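PDB 5EGN: esterase from Uncultured bacterium, which hydrolyses carboxylic esters and degrades N-acyl homoserine lactones, the signal molecules of bacterial quorum sensing. Local coordinates for residues 94-102 and 113-122. The protein carries 2 engineered substitutions. Residues are numbered along the deposited sequence; the frame is centred on the assembly and turned at random.
Sequences IGGMIAMQL and NLILSSGTGL
Ile115 and Ser118 rise from the strand and the loop after it against Gly96, where the CA atoms come closest, 5.1 Å between Gly96 and Ile115. With no side chain on Gly96, its CA and O face Ile115 directly, and Ile115 CD1 lies 3.9 Å from Gly96 O.

Ile115 and Leu122 take up the apolar side chains of the helix. Ile115 CD1 lies 4.2 Å from Ala99 CB and equally far from Met100 CG, and the Met100 and Ile115 side chains cross at about a right angle. Met97 crosses Leu122 in the same way, CE to CD2 4.1 Å. Trp193 touches both methionines, and Leu225 of helix 219-228 packs on Met100, Ile115 and Ser118.

Both methionines also make van der Waals contacts with a backbone carbonyl. Met100 bends at its last torsion (chi3 -77°), which brings CE to 3.9 Å from Gly119 O. Met97 stays extended beyond CG, and its CG and CE both lie close to the same oxygen.

The polar ends of Ser118 and Asn113 have their main partners outside the two segments. Ser118 OG sits 3.6 Å from Met97 N, but its hydrogen bond is to Ser93 O. Asn113 OD1 is bonded to Asn103 ND2, near the far end of the helix.

Helix and strand run nearly antiparallel, at 148°, as the second half of a beta-alpha-beta crossover. The helix starts within a Gly91-Ser93-Gly95 pattern, consistent with the nucleophile elbow of the alpha/beta hydrolase fold.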
loop_
_atom_site.group_PDB
_atom_site.type_symbol
_atom_site.label_atom_id
_atom_site.label_comp_id
_atom_site.label_asym_id
_atom_site.label_seq_id
_atom_site.Cartn_x
_atom_site.Cartn_y
_atom_site.Cartn_z
ATOM N N ILE A 94 -14.933 -7.626 -6.931
ATOM C CA ILE A 94 -15.603 -6.725 -7.852
ATOM C C ILE A 94 -14.663 -6.336 -8.990
ATOM O O ILE A 94 -15.109 -5.996 -10.083
ATOM C CB ILE A 94 -16.120 -5.457 -7.133
ATOM C CG1 ILE A 94 -17.097 -4.691 -8.027
ATOM C CG2 ILE A 94 -14.966 -4.568 -6.695
ATOM C CD1 ILE A 94 -17.660 -3.448 -7.384
ATOM N N GLY A 95 -13.361 -6.407 -8.735
ATOM C CA GLY A 95 -12.371 -6.142 -9.762
ATOM C C GLY A 95 -12.454 -7.187 -10.857
ATOM O O GLY A 95 -12.267 -6.886 -12.037
ATOM N N GLY A 96 -12.735 -8.424 -10.457
ATOM C CA GLY A 96 -12.939 -9.506 -11.401
ATOM C C GLY A 96 -14.170 -9.252 -12.249
ATOM O O GLY A 96 -14.168 -9.503 -13.457
ATOM N N MET A 97 -15.222 -8.749 -11.609
ATOM C CA MET A 97 -16.435 -8.346 -12.311
ATOM C C MET A 97 -16.120 -7.299 -13.369
ATOM O O MET A 97 -16.555 -7.405 -14.517
ATOM C CB MET A 97 -17.472 -7.791 -11.334
ATOM C CG MET A 97 -17.862 -8.732 -10.217
ATOM S SD MET A 97 -19.179 -8.042 -9.198
ATOM C CE MET A 97 -19.319 -9.307 -7.944
ATOM N N ILE A 98 -15.359 -6.286 -12.964
ATOM C CA ILE A 98 -14.966 -5.194 -13.847
ATOM C C ILE A 98 -14.168 -5.712 -15.039
ATOM O O ILE A 98 -14.396 -5.300 -16.177
ATOM C CB ILE A 98 -14.141 -4.135 -13.088
ATOM C CG1 ILE A 98 -14.991 -3.486 -11.994
ATOM C CG2 ILE A 98 -13.622 -3.074 -14.040
ATOM C CD1 ILE A 98 -14.203 -2.617 -11.041
ATOM N N ALA A 99 -13.240 -6.627 -14.771
ATOM C CA ALA A 99 -12.429 -7.226 -15.825
ATOM C C ALA A 99 -13.282 -8.022 -16.816
ATOM O O ALA A 99 -13.072 -7.944 -18.028
ATOM C CB ALA A 99 -11.354 -8.118 -15.220
ATOM N N MET A 100 -14.240 -8.786 -16.299
ATOM C CA MET A 100 -15.118 -9.588 -17.150
ATOM C C MET A 100 -16.000 -8.703 -18.033
ATOM O O MET A 100 -16.126 -8.935 -19.243
ATOM C CB MET A 100 -15.981 -10.524 -16.299
ATOM C CG MET A 100 -15.214 -11.712 -15.728
ATOM S SD MET A 100 -16.242 -12.932 -14.883
ATOM C CE MET A 100 -16.557 -12.103 -13.327
ATOM N N GLN A 101 -16.601 -7.687 -17.421
ATOM C CA GLN A 101 -17.382 -6.698 -18.152
ATOM C C GLN A 101 -16.524 -6.038 -19.226
ATOM O O GLN A 101 -17.000 -5.731 -20.321
ATOM C CB GLN A 101 -17.940 -5.642 -17.197
ATOM C CG GLN A 101 -19.067 -4.821 -17.781
ATOM C CD GLN A 101 -20.279 -5.666 -18.104
ATOM O OE1 GLN A 101 -20.832 -6.335 -17.233
ATOM N NE2 GLN A 101 -20.689 -5.653 -19.366
ATOM N N LEU A 102 -15.252 -5.831 -18.902
ATOM C CA LEU A 102 -14.305 -5.239 -19.837
ATOM C C LEU A 102 -14.051 -6.177 -21.013
ATOM O O LEU A 102 -13.873 -5.726 -22.143
ATOM C CB LEU A 102 -12.995 -4.900 -19.123
ATOM C CG LEU A 102 -12.019 -3.944 -19.814
ATOM C CD1 LEU A 102 -11.234 -3.167 -18.774
ATOM C CD2 LEU A 102 -11.069 -4.694 -20.732
ATOM N N ASN A 113 -6.711 -12.431 -18.527
ATOM C CA ASN A 113 -7.268 -12.122 -17.218
ATOM C C ASN A 113 -6.788 -13.047 -16.109
ATOM O O ASN A 113 -6.680 -14.259 -16.299
ATOM C CB ASN A 113 -8.797 -12.167 -17.275
ATOM C CG ASN A 113 -9.361 -11.368 -18.429
ATOM O OD1 ASN A 113 -9.346 -10.138 -18.414
ATOM N ND2 ASN A 113 -9.873 -12.066 -19.436
ATOM N N LEU A 114 -6.494 -12.464 -14.953
ATOM C CA LEU A 114 -6.376 -13.238 -13.725
ATOM C C LEU A 114 -7.524 -12.830 -12.811
ATOM O O LEU A 114 -7.515 -11.746 -12.231
ATOM C CB LEU A 114 -5.022 -13.021 -13.038
ATOM C CG LEU A 114 -4.625 -14.066 -11.981
ATOM C CD1 LEU A 114 -3.118 -14.118 -11.798
ATOM C CD2 LEU A 114 -5.301 -13.819 -10.637
ATOM N N ILE A 115 -8.520 -13.704 -12.699
ATOM C CA ILE A 115 -9.672 -13.456 -11.844
ATOM C C ILE A 115 -9.441 -14.050 -10.459
ATOM O O ILE A 115 -9.378 -15.270 -10.306
ATOM C CB ILE A 115 -10.957 -14.053 -12.444
ATOM C CG1 ILE A 115 -11.078 -13.678 -13.917
ATOM C CG2 ILE A 115 -12.178 -13.558 -11.688
ATOM C CD1 ILE A 115 -11.392 -12.221 -14.132
ATOM N N LEU A 116 -9.308 -13.190 -9.453
ATOM C CA LEU A 116 -9.078 -13.656 -8.090
ATOM C C LEU A 116 -10.308 -13.493 -7.207
ATOM O O LEU A 116 -10.753 -12.374 -6.951
ATOM C CB LEU A 116 -7.903 -12.916 -7.452
ATOM C CG LEU A 116 -7.612 -13.365 -6.017
ATOM C CD1 LEU A 116 -6.937 -14.726 -6.014
ATOM C CD2 LEU A 116 -6.776 -12.340 -5.269
ATOM N N SER A 117 -10.840 -14.622 -6.745
ATOM C CA SER A 117 -11.941 -14.653 -5.785
ATOM C C SER A 117 -13.132 -13.805 -6.218
ATOM O O SER A 117 -13.502 -12.852 -5.536
ATOM C CB SER A 117 -11.452 -14.191 -4.410
ATOM O OG SER A 117 -10.353 -14.970 -3.970
ATOM N N SER A 118 -13.735 -14.155 -7.348
ATOM C CA SER A 118 -14.876 -13.402 -7.854
ATOM C C SER A 118 -16.022 -14.324 -8.252
ATOM O O SER A 118 -15.972 -15.533 -8.024
ATOM C CB SER A 118 -14.461 -12.539 -9.045
ATOM O OG SER A 118 -15.472 -11.602 -9.369
ATOM N N GLY A 119 -17.056 -13.739 -8.850
ATOM C CA GLY A 119 -18.234 -14.481 -9.258
ATOM C C GLY A 119 -19.231 -13.585 -9.968
ATOM O O GLY A 119 -18.953 -12.411 -10.218
ATOM N N THR A 120 -20.393 -14.137 -10.297
ATOM C CA THR A 120 -21.456 -13.354 -10.917
ATOM C C THR A 120 -22.807 -13.767 -10.342
ATOM O O THR A 120 -22.973 -14.897 -9.883
ATOM C CB THR A 120 -21.460 -13.509 -12.452
ATOM O OG1 THR A 120 -22.375 -12.570 -13.029
ATOM C CG2 THR A 120 -21.862 -14.916 -12.854
ATOM N N GLY A 121 -23.767 -12.847 -10.366
ATOM C CA GLY A 121 -25.039 -13.063 -9.701
ATOM C C GLY A 121 -24.796 -13.299 -8.224
ATOM O O GLY A 121 -25.378 -14.199 -7.619
ATOM N N LEU A 122 -23.917 -12.483 -7.650
ATOM C CA LEU A 122 -23.455 -12.674 -6.281
ATOM C C LEU A 122 -24.585 -12.519 -5.273
ATOM O O LEU A 122 -24.670 -13.271 -4.303
ATOM C CB LEU A 122 -22.335 -11.684 -5.959
ATOM C CG LEU A 122 -21.304 -12.126 -4.919
ATOM C CD1 LEU A 122 -20.389 -13.190 -5.506
ATOM C CD2 LEU A 122 -20.503 -10.937 -4.415
#